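Local coordinates for protein porin (Pseudomonas aeruginosa, PDB 3T24) that forms a beta-barrel channel in the bacterial outer membrane, probably for the uptake of small carboxylate-bearing solutes, at residues G176-I181 and I340-T345; Y218-L223 and T283-I288. One frame throughout, in Å; residues are numbered along the deposited sequence.

Contact 1: residues G176-I181 and I340-T345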
ATOM      1  N   GLY A 176      12.089 -13.427   3.689  1.00 25.74           N
ATOM      2  CA  GLY A 176      13.233 -13.257   2.805  1.00 30.04           C
ATOM      3  C   GLY A 176      14.125 -12.081   3.162  1.00 28.17           C
ATOM      4  O   GLY A 176      14.014 -11.543   4.259  1.00 27.56           O
ATOM      5  N   GLY A 177      15.005 -11.697   2.232  1.00 31.50           N
ATOM      6  CA  GLY A 177      16.008 -10.672   2.471  1.00 30.30           C
ATOM      7  C   GLY A 177      16.724 -10.904   3.799  1.00 28.69           C
ATOM      8  O   GLY A 177      17.044 -12.023   4.157  1.00 25.79           O
ATOM      9  N   LYS A 178      16.944  -9.847   4.560  1.00 27.54           N
ATOM     10  CA  LYS A 178      17.526 -10.017   5.883  1.00 34.39           C
ATOM     11  C   LYS A 178      16.500  -9.695   6.979  1.00 34.53           C
ATOM     12  O   LYS A 178      16.868  -9.215   8.049  1.00 34.64           O
ATOM     13  CB  LYS A 178      18.774  -9.139   6.009  1.00 29.47           C
ATOM     14  CG  LYS A 178      19.865  -9.497   5.013  1.00 24.18           C
ATOM     15  CD  LYS A 178      20.361 -10.918   5.258  1.00 24.14           C
ATOM     16  CE  LYS A 178      21.523 -11.237   4.338  1.00 26.15           C
ATOM     17  NZ  LYS A 178      22.080 -12.561   4.627  1.00 28.38           N
ATOM     18  N   ARG A 179      15.221  -9.934   6.682  1.00 29.55           N
ATOM     19  CA  ARG A 179      14.132  -9.734   7.646  1.00 29.23           C
ATOM     20  C   ARG A 179      14.299 -10.729   8.766  1.00 28.96           C
ATOM     21  O   ARG A 179      13.917 -10.486   9.915  1.00 28.78           O
ATOM     22  CB  ARG A 179      12.747  -9.929   6.987  1.00 22.99           C
ATOM     23  CG  ARG A 179      12.385  -8.878   5.952  1.00 25.78           C
ATOM     24  CD  ARG A 179      11.009  -9.117   5.307  1.00 32.38           C
ATOM     25  NE  ARG A 179      10.668  -8.040   4.361  1.00 32.92           N
ATOM     26  CZ  ARG A 179      10.908  -8.133   3.063  1.00 34.95           C
ATOM     27  NH1 ARG A 179      11.460  -9.234   2.587  1.00 47.52           N
ATOM     28  NH2 ARG A 179      10.595  -7.154   2.244  1.00 29.87           N
ATOM     29  N   GLN A 180      14.849 -11.878   8.407  1.00 28.85           N
ATOM     30  CA  GLN A 180      15.194 -12.846   9.405  1.00 27.19           C
ATOM     31  C   GLN A 180      13.914 -13.406  10.090  1.00 32.01           C
ATOM     32  O   GLN A 180      13.908 -13.892  11.235  1.00 25.52           O
ATOM     33  CB  GLN A 180      16.151 -12.121  10.311  1.00 28.61           C
ATOM     34  CG  GLN A 180      15.907 -12.248  11.709  1.00 33.30           C
ATOM     35  CD  GLN A 180      16.535 -13.467  12.217  1.00 26.34           C
ATOM     36  OE1 GLN A 180      16.939 -14.340  11.448  1.00 26.12           O
ATOM     37  NE2 GLN A 180      16.610 -13.565  13.518  1.00 24.98           N
ATOM     38  N   ILE A 181      12.815 -13.340   9.344  1.00 28.84           N
ATOM     39  CA  ILE A 181      11.569 -13.960   9.764  1.00 27.58           C
ATOM     40  C   ILE A 181      11.560 -15.449   9.436  1.00 24.59           C
ATOM     41  O   ILE A 181      11.779 -15.870   8.307  1.00 31.63           O
ATOM     42  CB  ILE A 181      10.370 -13.288   9.121  1.00 30.53           C
ATOM     43  CG1 ILE A 181      10.197 -11.890   9.719  1.00 25.20           C
ATOM     44  CG2 ILE A 181       9.143 -14.145   9.312  1.00 25.20           C
ATOM     45  CD1 ILE A 181       9.333 -11.003   8.912  1.00 26.13           C
ATOM     46  N   ILE A 340      22.094  -3.123   9.219  1.00 27.62           N
ATOM     47  CA  ILE A 340      21.418  -4.365   8.917  1.00 32.24           C
ATOM     48  C   ILE A 340      22.201  -5.538   9.446  1.00 29.70           C
ATOM     49  O   ILE A 340      23.376  -5.683   9.156  1.00 31.96           O
ATOM     50  CB  ILE A 340      21.177  -4.559   7.399  1.00 39.27           C
ATOM     51  CG1 ILE A 340      20.177  -3.514   6.885  1.00 29.19           C
ATOM     52  CG2 ILE A 340      20.634  -5.970   7.127  1.00 33.86           C
ATOM     53  CD1 ILE A 340      20.310  -3.236   5.417  1.00 27.97           C
ATOM     54  N   ASP A 341      21.537  -6.372  10.234  1.00 30.91           N
ATOM     55  CA  ASP A 341      22.121  -7.621  10.648  1.00 34.38           C
ATOM     56  C   ASP A 341      22.126  -8.602   9.463  1.00 33.16           C
ATOM     57  O   ASP A 341      21.073  -8.935   8.897  1.00 29.89           O
ATOM     58  CB  ASP A 341      21.349  -8.193  11.837  1.00 35.35           C
ATOM     59  CG  ASP A 341      21.972  -9.466  12.376  1.00 34.54           C
ATOM     60  OD1 ASP A 341      22.882  -9.995  11.703  1.00 32.70           O
ATOM     61  OD2 ASP A 341      21.544  -9.945  13.452  1.00 34.86           O
ATOM     62  N   LEU A 342      23.318  -9.064   9.096  1.00 29.81           N
ATOM     63  CA  LEU A 342      23.472  -9.928   7.937  1.00 27.20           C
ATOM     64  C   LEU A 342      23.204 -11.379   8.278  1.00 29.78           C
ATOM     65  O   LEU A 342      23.135 -12.224   7.377  1.00 32.38           O
ATOM     66  CB  LEU A 342      24.858  -9.775   7.301  1.00 28.45           C
ATOM     67  CG  LEU A 342      25.222  -8.411   6.703  1.00 32.57           C
ATOM     68  CD1 LEU A 342      26.704  -8.409   6.325  1.00 30.30           C
ATOM     69  CD2 LEU A 342      24.358  -8.041   5.500  1.00 35.70           C
ATOM     70  N   LEU A 343      23.071 -11.675   9.570  1.00 25.29           N
ATOM     71  CA  LEU A 343      22.451 -12.941   9.992  1.00 34.23           C
ATOM     72  C   LEU A 343      23.398 -14.145   9.928  1.00 34.94           C
ATOM     73  O   LEU A 343      23.468 -14.944  10.857  1.00 36.18           O
ATOM     74  CB  LEU A 343      21.200 -13.220   9.125  1.00 28.11           C
ATOM     75  CG  LEU A 343      19.790 -12.807   9.604  1.00 36.40           C
ATOM     76  CD1 LEU A 343      19.769 -11.591  10.511  1.00 37.39           C
ATOM     77  CD2 LEU A 343      18.827 -12.632   8.423  1.00 21.45           C
ATOM     78  N   THR A 344      24.110 -14.291   8.823  1.00 26.54           N
ATOM     79  CA  THR A 344      24.972 -15.456   8.649  1.00 34.07           C
ATOM     80  C   THR A 344      26.426 -15.065   8.484  1.00 37.07           C
ATOM     81  O   THR A 344      27.284 -15.907   8.260  1.00 37.96           O
ATOM     82  CB  THR A 344      24.578 -16.263   7.410  1.00 32.85           C
ATOM     83  OG1 THR A 344      24.578 -15.398   6.261  1.00 31.67           O
ATOM     84  CG2 THR A 344      23.203 -16.871   7.605  1.00 28.88           C
ATOM     85  N   THR A 345      26.685 -13.772   8.572  1.00 37.43           N
ATOM     86  CA  THR A 345      28.031 -13.251   8.450  1.00 36.70           C
ATOM     87  C   THR A 345      28.065 -11.972   9.253  1.00 40.40           C
ATOM     88  O   THR A 345      27.033 -11.293   9.414  1.00 41.77           O
ATOM     89  CB  THR A 345      28.403 -12.932   6.990  1.00 43.18           C
ATOM     90  OG1 THR A 345      29.809 -12.739   6.897  1.00 61.48           O
ATOM     91  CG2 THR A 345      27.747 -11.657   6.531  1.00 37.91           C
TER
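The ammonium group of Lys178 and the backbone N of Thr344 meet the carbonyl of Leu342 from opposite faces of its plane. Lys178 NZ lies 3.0 Å from Leu342 O, tilted 24° out of that plane, and Thr344 N reaches the same oxygen at 2.7 Å, closing a gamma turn on Leu343, whose positive phi matches it. The carboxylate of Asp341 is likewise met from above its plane, by Leu343 N at 2.7 Å from OD1, which makes an Asx turn; Lys307 takes the other oxygen, OD2, in a salt bridge. Beside these turns the amide of Gln180 has OE1 3.7 Å from Leu343 CG, while its NE2 bonds to Asp282 O. In this OprD-family barrel the contact thus joins the end of strand 328-341, where it turns back toward strand 348-361, to the long loop between strands 150-161 and 192-200. That loop presents Lys178 on a type II' beta turn, Gly176 to Arg179. Gly177 takes the second position, with positive phi, and at the backbone angles of Gly176 a CB would jam against the preceding carbonyl oxygen. A lysine suits the third position because its long chain gives apolar contact first and charge last. Its CB sits 3.8 Å from Ile340 CG2, the two side chains crossing at about a right angle. The bend at chi2 (-63°) sets CD 3.7 Å from Leu342 O and also against Leu343 CD2, past which the lysine runs in the opposite direction. Leu343 fills the angle between Lys178 and Gln180, its CD1 3.7 Å from Gln180 CB; the still shorter approach of CD2 to that atom is doubtful.

Contact 2: residues Y218-L223 and T283-I288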
ATOM      1  N   TYR A 218       1.733 -13.901  13.575  1.00 24.15           N
ATOM      2  CA  TYR A 218       2.078 -12.747  14.398  1.00 22.87           C
ATOM      3  C   TYR A 218       0.872 -11.975  14.902  1.00 32.65           C
ATOM      4  O   TYR A 218      -0.243 -12.061  14.348  1.00 33.60           O
ATOM      5  CB  TYR A 218       2.988 -11.784  13.612  1.00 21.64           C
ATOM      6  CG  TYR A 218       2.305 -11.039  12.465  1.00 27.52           C
ATOM      7  CD1 TYR A 218       1.655  -9.828  12.686  1.00 28.31           C
ATOM      8  CD2 TYR A 218       2.309 -11.551  11.169  1.00 22.39           C
ATOM      9  CE1 TYR A 218       1.047  -9.152  11.669  1.00 20.59           C
ATOM     10  CE2 TYR A 218       1.713 -10.863  10.123  1.00 26.42           C
ATOM     11  CZ  TYR A 218       1.073  -9.670  10.387  1.00 28.02           C
ATOM     12  OH  TYR A 218       0.477  -8.983   9.363  1.00 31.74           O
ATOM     13  N   LYS A 219       1.120 -11.210  15.958  1.00 32.92           N
ATOM     14  CA  LYS A 219       0.194 -10.209  16.460  1.00 30.31           C
ATOM     15  C   LYS A 219       0.906  -8.884  16.336  1.00 31.87           C
ATOM     16  O   LYS A 219       2.119  -8.794  16.534  1.00 33.83           O
ATOM     17  CB  LYS A 219      -0.102 -10.421  17.941  1.00 39.08           C
ATOM     18  CG  LYS A 219      -0.438 -11.823  18.341  1.00 48.05           C
ATOM     19  CD  LYS A 219      -0.928 -11.854  19.780  1.00 53.77           C
ATOM     20  CE  LYS A 219      -0.569 -13.165  20.437  1.00 60.87           C
ATOM     21  NZ  LYS A 219       0.911 -13.280  20.601  1.00 60.66           N
ATOM     22  N   GLN A 220       0.156  -7.832  16.063  1.00 34.70           N
ATOM     23  CA  GLN A 220       0.772  -6.536  15.889  1.00 24.89           C
ATOM     24  C   GLN A 220      -0.141  -5.462  16.461  1.00 34.65           C
ATOM     25  O   GLN A 220      -1.358  -5.490  16.246  1.00 26.67           O
ATOM     26  CB  GLN A 220       1.019  -6.291  14.410  1.00 25.71           C
ATOM     27  CG  GLN A 220       1.710  -4.975  14.070  1.00 29.54           C
ATOM     28  CD  GLN A 220       1.981  -4.875  12.578  1.00 31.56           C
ATOM     29  OE1 GLN A 220       1.161  -4.351  11.824  1.00 36.05           O
ATOM     30  NE2 GLN A 220       3.117  -5.414  12.142  1.00 24.90           N
ATOM     31  N   HIS A 221       0.462  -4.541  17.211  1.00 29.55           N
ATOM     32  CA  HIS A 221      -0.212  -3.346  17.704  1.00 33.98           C
ATOM     33  C   HIS A 221       0.436  -2.168  16.999  1.00 34.58           C
ATOM     34  O   HIS A 221       1.666  -2.032  17.006  1.00 31.50           O
ATOM     35  CB  HIS A 221      -0.049  -3.206  19.229  1.00 30.56           C
ATOM     36  CG  HIS A 221      -0.646  -4.345  19.996  1.00 37.25           C
ATOM     37  ND1 HIS A 221      -1.808  -4.222  20.726  1.00 39.39           N
ATOM     38  CD2 HIS A 221      -0.261  -5.638  20.114  1.00 35.86           C
ATOM     39  CE1 HIS A 221      -2.110  -5.389  21.273  1.00 38.49           C
ATOM     40  NE2 HIS A 221      -1.183  -6.261  20.921  1.00 38.62           N
ATOM     41  N   TYR A 222      -0.382  -1.343  16.360  1.00 32.70           N
ATOM     42  CA  TYR A 222       0.126  -0.199  15.633  1.00 33.47           C
ATOM     43  C   TYR A 222      -0.408   1.069  16.267  1.00 34.25           C
ATOM     44  O   TYR A 222      -1.619   1.238  16.388  1.00 41.99           O
ATOM     45  CB  TYR A 222      -0.313  -0.255  14.167  1.00 29.37           C
ATOM     46  CG  TYR A 222       0.748   0.221  13.226  1.00 39.19           C
ATOM     47  CD1 TYR A 222       1.411  -0.675  12.373  1.00 43.57           C
ATOM     48  CD2 TYR A 222       1.113   1.559  13.190  1.00 46.34           C
ATOM     49  CE1 TYR A 222       2.404  -0.246  11.513  1.00 42.59           C
ATOM     50  CE2 TYR A 222       2.117   1.998  12.340  1.00 50.43           C
ATOM     51  CZ  TYR A 222       2.764   1.091  11.505  1.00 46.95           C
ATOM     52  OH  TYR A 222       3.755   1.530  10.656  1.00 40.49           O
ATOM     53  N   LEU A 223       0.478   1.966  16.674  1.00 31.10           N
ATOM     54  CA  LEU A 223       0.026   3.256  17.182  1.00 43.45           C
ATOM     55  C   LEU A 223       0.386   4.354  16.203  1.00 38.57           C
ATOM     56  O   LEU A 223       1.449   4.334  15.600  1.00 40.47           O
ATOM     57  CB  LEU A 223       0.622   3.564  18.551  1.00 44.02           C
ATOM     58  CG  LEU A 223       0.052   2.873  19.791  1.00 52.98           C
ATOM     59  CD1 LEU A 223       0.346   1.392  19.755  1.00 57.57           C
ATOM     60  CD2 LEU A 223       0.652   3.488  21.047  1.00 54.09           C
ATOM     61  N   THR A 283      13.635  -9.696  14.501  1.00 23.81           N
ATOM     62  CA  THR A 283      13.275  -9.744  13.070  1.00 26.97           C
ATOM     63  C   THR A 283      12.907  -8.358  12.566  1.00 23.78           C
ATOM     64  O   THR A 283      12.706  -7.448  13.360  1.00 22.21           O
ATOM     65  CB  THR A 283      12.031 -10.613  12.816  1.00 25.57           C
ATOM     66  OG1 THR A 283      10.866  -9.885  13.236  1.00 30.14           O
ATOM     67  CG2 THR A 283      12.118 -11.933  13.577  1.00 22.57           C
ATOM     68  N   GLY A 284      12.807  -8.202  11.250  1.00 24.52           N
ATOM     69  CA  GLY A 284      12.231  -6.995  10.677  1.00 23.18           C
ATOM     70  C   GLY A 284      10.694  -6.891  10.820  1.00 24.91           C
ATOM     71  O   GLY A 284      10.042  -7.696  11.506  1.00 22.21           O
ATOM     72  N   PHE A 285      10.114  -5.879  10.182  1.00 25.20           N
ATOM     73  CA  PHE A 285       8.661  -5.629  10.229  1.00 27.50           C
ATOM     74  C   PHE A 285       7.781  -6.782   9.718  1.00 26.85           C
ATOM     75  O   PHE A 285       8.118  -7.449   8.736  1.00 26.14           O
ATOM     76  CB  PHE A 285       8.356  -4.372   9.434  1.00 24.56           C
ATOM     77  CG  PHE A 285       6.954  -3.866   9.603  1.00 31.15           C
ATOM     78  CD1 PHE A 285       6.500  -3.451  10.842  1.00 30.65           C
ATOM     79  CD2 PHE A 285       6.094  -3.785   8.510  1.00 24.83           C
ATOM     80  CE1 PHE A 285       5.196  -2.976  11.002  1.00 27.85           C
ATOM     81  CE2 PHE A 285       4.814  -3.302   8.655  1.00 25.99           C
ATOM     82  CZ  PHE A 285       4.356  -2.889   9.897  1.00 27.51           C
ATOM     83  N   ALA A 286       6.660  -7.016  10.394  1.00 21.97           N
ATOM     84  CA  ALA A 286       5.724  -8.087  10.008  1.00 22.73           C
ATOM     85  C   ALA A 286       4.528  -7.574   9.198  1.00 24.51           C
ATOM     86  O   ALA A 286       3.806  -6.667   9.647  1.00 23.08           O
ATOM     87  CB  ALA A 286       5.225  -8.832  11.240  1.00 24.02           C
ATOM     88  N   TYR A 287       4.320  -8.148   8.010  1.00 20.13           N
ATOM     89  CA  TYR A 287       3.131  -7.804   7.195  1.00 24.42           C
ATOM     90  C   TYR A 287       2.733  -8.892   6.205  1.00 23.79           C
ATOM     91  O   TYR A 287       3.571  -9.688   5.784  1.00 25.20           O
ATOM     92  CB  TYR A 287       3.275  -6.441   6.493  1.00 25.55           C
ATOM     93  CG  TYR A 287       4.432  -6.308   5.499  1.00 25.27           C
ATOM     94  CD1 TYR A 287       4.191  -6.171   4.135  1.00 24.99           C
ATOM     95  CD2 TYR A 287       5.748  -6.269   5.933  1.00 22.69           C
ATOM     96  CE1 TYR A 287       5.236  -6.014   3.230  1.00 24.56           C
ATOM     97  CE2 TYR A 287       6.799  -6.113   5.040  1.00 21.68           C
ATOM     98  CZ  TYR A 287       6.541  -5.988   3.687  1.00 29.07           C
ATOM     99  OH  TYR A 287       7.587  -5.837   2.785  1.00 26.41           O
ATOM    100  N   ILE A 288       1.443  -8.937   5.864  1.00 21.55           N
ATOM    101  CA  ILE A 288       0.927  -9.985   4.979  1.00 25.25           C
ATOM    102  C   ILE A 288       1.717 -10.026   3.683  1.00 22.85           C
ATOM    103  O   ILE A 288       1.997  -8.993   3.077  1.00 22.38           O
ATOM    104  CB  ILE A 288      -0.614  -9.842   4.694  1.00 25.68           C
ATOM    105  CG1 ILE A 288      -1.409 -10.056   5.991  1.00 27.73           C
ATOM    106  CG2 ILE A 288      -1.093 -10.840   3.645  1.00 18.17           C
ATOM    107  CD1 ILE A 288      -2.709  -9.291   6.033  1.00 27.47           C
TER
HETATM  108  O   HOH W   1       1.630  -4.873   9.194  1.00 19.48           O
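Gln220 projects from its strand toward Phe285 and Ala286. CB and CG carry the amide outward, CG anti to the backbone N (chi1 -178°) and the chain extended beyond it, until CD lies 3.9 Å from Ala286 O. At the tip, NE2 donates to Ala286 O over 2.9 Å, in the carbonyl plane and on a lone pair; the N-H...O angle of 141° shows a bent bond. NE2 also comes 3.4 Å from Phe285 CE1, with amide and ring planes only 20° apart, and has a further partner in Ser246 OG. OE1 lies at the edge of the Tyr222 ring, in its plane, and a water 2.7 Å away lies within bonding distance of Ala286 O too. Glutamine suits this buried place: it is long enough to reach the loop backbone and offers both donor and acceptor there. On one side of it, Tyr218 lays a ring face under Ala286 CB, a CH-pi contact of 3.9 Å to the centroid that a small methyl can make squarely. On the other, Phe285 CZ meets the edge of the Tyr222 ring at 3.7 Å from CE1. Strand 218-230 thus turns alternate side chains onto the loop between strands 270-280 and 310-319, which probably lies against the inner face of the barrel, as loops folded into the lumen do in porins, with Ala286 touching strand 235-248 and Phe285 strand 255-267.

Overall arrangement
Contacts 1 and 2 lie on the same side of the chain's centre, their centres about 17 Å apart, and meet directly. Arg179 O comes 2.9 Å from Gly284 N, a probable hydrogen bond, so residues 176-181 touch both 340-345 and 283-288. Asp303 ties them further: it forms a salt bridge with Arg179 and accepts a hydrogen bond from Tyr287. Along the sequence, both segments of contact 2 fall between those of contact 1. Contact 2 is buried at the barrel wall, whereas contact 1 is partly open. Detergent touches Leu223, and a bound detergent molecule is about 9 Å from the Tyr222 side chain, consistent with Leu223 on the outer, membrane-facing side and contact 2 on the inner side of the same strand.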